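PDB 1SS4: glyoxalase family protein from Bacillus cereus, which belongs to the metal-binding vicinal oxygen chelate (glyoxalase) superfamily and may act as an epimerase of the methylmalonyl-CoA type. Local coordinates for the interface of chains A and B. Numbering follows the deposited sequence. Chains: chain A/B, Glyoxalase family protein.

Contact 1: the interface of chains A and B. Residues chain A 4, 6-7; chain B 31, 103-105, 108-109, 112.
A:Asn7, in the stretch leading into the first strand of chain A, plugs its amide into the start of helix 106-115 of chain B, a small example of how one carboxamide can read a helix end in a partner subunit. Its CB passes B:Glu108 OE1 at 3.4 Å, and CG lies 4.0 Å from B:Asp105 CB. Beyond CG the two amide atoms part. OD1 accepts from the backbone N of B:Asp105 (2.9 Å), the donor tilted from the carbonyl plane. One N-H of ND2 goes to B:Asp105 O at 2.8 Å. The other runs nearly straight to B:Glu108 OE1, 2.7 Å away and in the amide plane. Together these bonds fix the flip of the amide. The carboxylate of B:Glu108, turned 68° from the amide plane, takes ND2 on the anti lone pair of OE1 and B:Arg112 NH2 on the syn one. B:Arg112 grips this acid side-on, NE to OE2 and NH2 to OE1, while its NH1 bonds B:Glu31 O and OE1; this pairing probably favours a charged carboxylate. CG of B:Glu108, anti to its backbone N (chi1 -172°), lies against A:Lys6 CB, and the bend at chi2 turns the carboxylate towards A:Asn7 and B:Arg112. Waters bridge A:Lys6 N to B:Glu108 OE2 and A:Lys6 O to B:Asp105 OD2. A:Met4, a selenomethionine, crosses B:Met109 at about a right angle, its selenium near B:Arg112 NH2 and 3.3 Å from B:Glu31 O.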
# COMPACT_ATOMS: atom_id res chain seq x y z
N MSE A 4 5.57 -21.98 6.23
CA MSE A 4 4.20 -22.45 6.31
C MSE A 4 4.09 -23.86 5.76
O MSE A 4 4.45 -24.12 4.61
CB MSE A 4 3.29 -21.51 5.52
CG MSE A 4 3.51 -20.07 5.89
SE MSE A 4 2.12 -18.97 5.16
CE MSE A 4 2.95 -18.53 3.45
N LYS A 6 1.59 -25.80 4.70
CA LYS A 6 0.83 -25.98 3.46
C LYS A 6 0.70 -24.76 2.54
O LYS A 6 -0.35 -24.55 1.92
CB LYS A 6 -0.57 -26.48 3.79
CG LYS A 6 -0.63 -27.79 4.55
CD LYS A 6 -2.08 -28.24 4.69
CE LYS A 6 -2.21 -29.62 5.34
NZ LYS A 6 -3.63 -30.07 5.46
N ASN A 7 1.76 -23.96 2.45
CA ASN A 7 1.70 -22.80 1.57
C ASN A 7 3.03 -22.07 1.43
O ASN A 7 4.01 -22.42 2.08
CB ASN A 7 0.63 -21.81 2.05
CG ASN A 7 -0.24 -21.31 0.92
OD1 ASN A 7 0.24 -21.03 -0.18
ND2 ASN A 7 -1.55 -21.21 1.18
N GLU B 31 0.61 -14.89 9.30
CA GLU B 31 -0.20 -15.99 8.75
C GLU B 31 -0.12 -15.97 7.23
O GLU B 31 -0.18 -17.01 6.58
CB GLU B 31 -1.68 -15.90 9.15
CG GLU B 31 -1.99 -16.37 10.55
CD GLU B 31 -1.50 -17.78 10.84
OE1 GLU B 31 -1.95 -18.74 10.17
OE2 GLU B 31 -0.65 -17.94 11.74
N VAL B 103 0.20 -16.27 -3.47
CA VAL B 103 0.53 -17.41 -2.64
C VAL B 103 0.45 -18.69 -3.47
O VAL B 103 -0.20 -18.73 -4.52
CB VAL B 103 -0.43 -17.50 -1.42
CG1 VAL B 103 -0.32 -16.23 -0.58
CG2 VAL B 103 -1.86 -17.70 -1.90
N GLU B 104 1.10 -19.73 -2.97
CA GLU B 104 1.13 -21.01 -3.68
C GLU B 104 -0.23 -21.67 -3.77
O GLU B 104 -0.57 -22.26 -4.80
CB GLU B 104 2.09 -21.96 -2.97
CG GLU B 104 2.42 -23.21 -3.74
CD GLU B 104 3.45 -24.05 -3.01
OE1 GLU B 104 3.09 -24.73 -2.02
OE2 GLU B 104 4.64 -23.99 -3.41
N ASP B 105 -1.02 -21.56 -2.70
CA ASP B 105 -2.33 -22.21 -2.65
C ASP B 105 -3.37 -21.27 -2.07
O ASP B 105 -3.45 -21.11 -0.86
CB ASP B 105 -2.24 -23.45 -1.76
CG ASP B 105 -3.53 -24.25 -1.73
OD1 ASP B 105 -4.61 -23.73 -2.09
OD2 ASP B 105 -3.47 -25.43 -1.32
N GLU B 108 -6.01 -22.90 0.59
CA GLU B 108 -5.51 -23.13 1.94
C GLU B 108 -5.34 -21.79 2.66
O GLU B 108 -5.63 -21.67 3.85
CB GLU B 108 -4.17 -23.87 1.88
CG GLU B 108 -3.60 -24.37 3.22
CD GLU B 108 -2.87 -23.30 4.05
OE1 GLU B 108 -2.41 -22.27 3.49
OE2 GLU B 108 -2.74 -23.52 5.27
N MSE B 109 -4.88 -20.76 1.95
CA MSE B 109 -4.72 -19.46 2.59
C MSE B 109 -6.08 -18.86 2.99
O MSE B 109 -6.22 -18.31 4.08
CB MSE B 109 -3.96 -18.48 1.67
CG MSE B 109 -3.70 -17.12 2.33
SE MSE B 109 -2.62 -17.24 3.97
CE MSE B 109 -0.85 -17.47 3.15
N ARG B 112 -7.44 -20.85 6.04
CA ARG B 112 -6.72 -20.55 7.28
C ARG B 112 -7.03 -19.15 7.81
O ARG B 112 -7.31 -18.96 9.01
CB ARG B 112 -5.21 -20.70 7.04
CG ARG B 112 -4.36 -20.56 8.29
CD ARG B 112 -3.16 -21.51 8.24
NE ARG B 112 -2.49 -21.47 6.95
CZ ARG B 112 -1.68 -20.48 6.56
NH1 ARG B 112 -1.45 -19.47 7.38
NH2 ARG B 112 -1.11 -20.52 5.36
O HOH W 1 -1.49 -26.37 0.23
O HOH W 2 0.09 -23.91 5.92

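Contact 2: the interface of chains A and B. Residues chain A 65, 67, 70, 102; chain B 9-12.
B:Arg11 and A:Thr102 lie side by side and point the same way, where the first strand of one vicinal oxygen chelate (glyoxalase-fold) subunit meets the end of strand 95-103 of the other. The guanidinium of B:Arg11 presents a face to A:Thr102, whose hydroxyl OG1 sits over its centre, 3.7 Å from CZ. This is packing over a flat group and not a bond within its plane. The chain of B:Arg11 leaves the backbone with CG between N and the carbonyl carbon (chi1 65°) and then runs extended to NE, which carries it alongside the threonine. On A:Thr102, CG2 is the branch anti to the backbone N, and this methyl meets B:Leu10 CD1 at 3.8 Å as the two side chains cross obliquely.

Beneath the side chains the backbones form an antiparallel bridge. A:Thr102 N gives a nearly straight bond to B:Arg11 O (2.9 Å, 167° at the hydrogen). A:Thr102 O accepts from B:Leu10 N at 2.9 Å, with a weaker bond from B:Arg11 N.

Toward the other side of the strand, A:Ser70 and B:Met12, a selenomethionine, touch through their beta carbons at 3.6 Å, and the selenium also packs against A:Ser70 CB. The hydroxyl OG of A:Ser70 turns to a water that also meets A:Asp67 OD2. B:Met12 N approaches the same water nearly straight, its nitrogen 3.0 Å from the water oxygen. A second water joins A:Asp67 N to B:Leu9 O. The acid itself is positioned within chain A: A:Thr65 OG1 donates to A:Asp67 OD1 at 2.6 Å, from above the carboxylate plane, and takes the N-H of A:Ser70. Nearby, A:Thr65 and B:Leu9 cross at about a right angle, meeting through the methyls CG2 and CD2, 4.1 Å apart.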
# COMPACT_ATOMS: atom_id res chain seq x y z
N THR A 65 8.38 -0.76 -10.74
CA THR A 65 9.62 -0.06 -10.43
C THR A 65 10.71 -0.56 -11.37
O THR A 65 10.61 -1.65 -11.92
CB THR A 65 10.08 -0.34 -9.00
OG1 THR A 65 10.05 -1.76 -8.77
CG2 THR A 65 9.20 0.37 -8.00
N ASP A 67 13.62 -1.67 -10.72
CA ASP A 67 14.22 -2.91 -10.26
C ASP A 67 13.32 -4.11 -10.56
O ASP A 67 13.71 -5.26 -10.38
CB ASP A 67 14.54 -2.85 -8.76
CG ASP A 67 13.31 -2.61 -7.90
OD1 ASP A 67 12.23 -3.15 -8.23
OD2 ASP A 67 13.43 -1.91 -6.87
N SER A 70 8.63 -4.20 -7.53
CA SER A 70 7.44 -3.61 -6.94
C SER A 70 6.50 -2.99 -7.93
O SER A 70 6.92 -2.48 -8.97
CB SER A 70 7.88 -2.56 -5.93
OG SER A 70 8.92 -3.07 -5.11
N THR A 102 12.66 5.06 -2.15
CA THR A 102 14.02 5.56 -1.93
C THR A 102 14.44 6.07 -3.30
O THR A 102 14.33 5.35 -4.28
CB THR A 102 15.00 4.47 -1.50
OG1 THR A 102 14.61 3.94 -0.23
CG2 THR A 102 16.44 5.05 -1.38
N LEU B 9 14.89 6.09 -9.34
CA LEU B 9 14.06 5.44 -8.32
C LEU B 9 14.76 4.14 -7.93
O LEU B 9 14.75 3.16 -8.70
CB LEU B 9 12.67 5.15 -8.87
CG LEU B 9 11.70 4.33 -8.02
CD1 LEU B 9 11.49 4.99 -6.67
CD2 LEU B 9 10.37 4.19 -8.76
N LEU B 10 15.37 4.12 -6.75
CA LEU B 10 16.08 2.94 -6.30
C LEU B 10 15.15 1.78 -5.94
O LEU B 10 15.40 0.64 -6.33
CB LEU B 10 16.99 3.29 -5.12
CG LEU B 10 18.05 4.37 -5.41
CD1 LEU B 10 18.95 4.53 -4.20
CD2 LEU B 10 18.87 3.98 -6.62
N ARG B 11 14.08 2.05 -5.19
CA ARG B 11 13.15 0.99 -4.81
C ARG B 11 11.93 1.50 -4.04
O ARG B 11 11.89 2.65 -3.58
CB ARG B 11 13.86 -0.03 -3.93
CG ARG B 11 14.32 0.55 -2.62
CD ARG B 11 15.05 -0.49 -1.79
NE ARG B 11 15.64 0.11 -0.60
CZ ARG B 11 16.69 0.92 -0.61
NH1 ARG B 11 17.29 1.24 -1.75
NH2 ARG B 11 17.14 1.41 0.54
N MSE B 12 10.93 0.63 -3.91
CA MSE B 12 9.72 0.93 -3.14
C MSE B 12 10.00 0.19 -1.84
O MSE B 12 9.83 -1.03 -1.76
CB MSE B 12 8.48 0.37 -3.84
CG MSE B 12 7.15 0.72 -3.18
SE MSE B 12 5.63 0.24 -4.33
CE MSE B 12 5.03 -1.36 -3.38
O HOH W 3 11.36 -2.08 -5.08
O HOH W 4 13.61 0.51 -8.73

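The centres of contact 1 and contact 2 lie about 27 Å apart on one two-fold symmetric interface, so each has a twin with the chains exchanged. Neighbouring segments serve both: residues 4, 6 and 7 act in contact 1 and 9-12, at the start of strand 9-18, in contact 2, and strand 95-103 also serves both, with B:Val103 in contact 1 and A:Thr102 in contact 2. Because the chain that supplies the N-terminal segment changes from A in contact 1 to B in contact 2, each subunit reaches into its partner with the same stretch. Such reciprocal exchange suggests a genuine dimer, although the structure alone does not prove it.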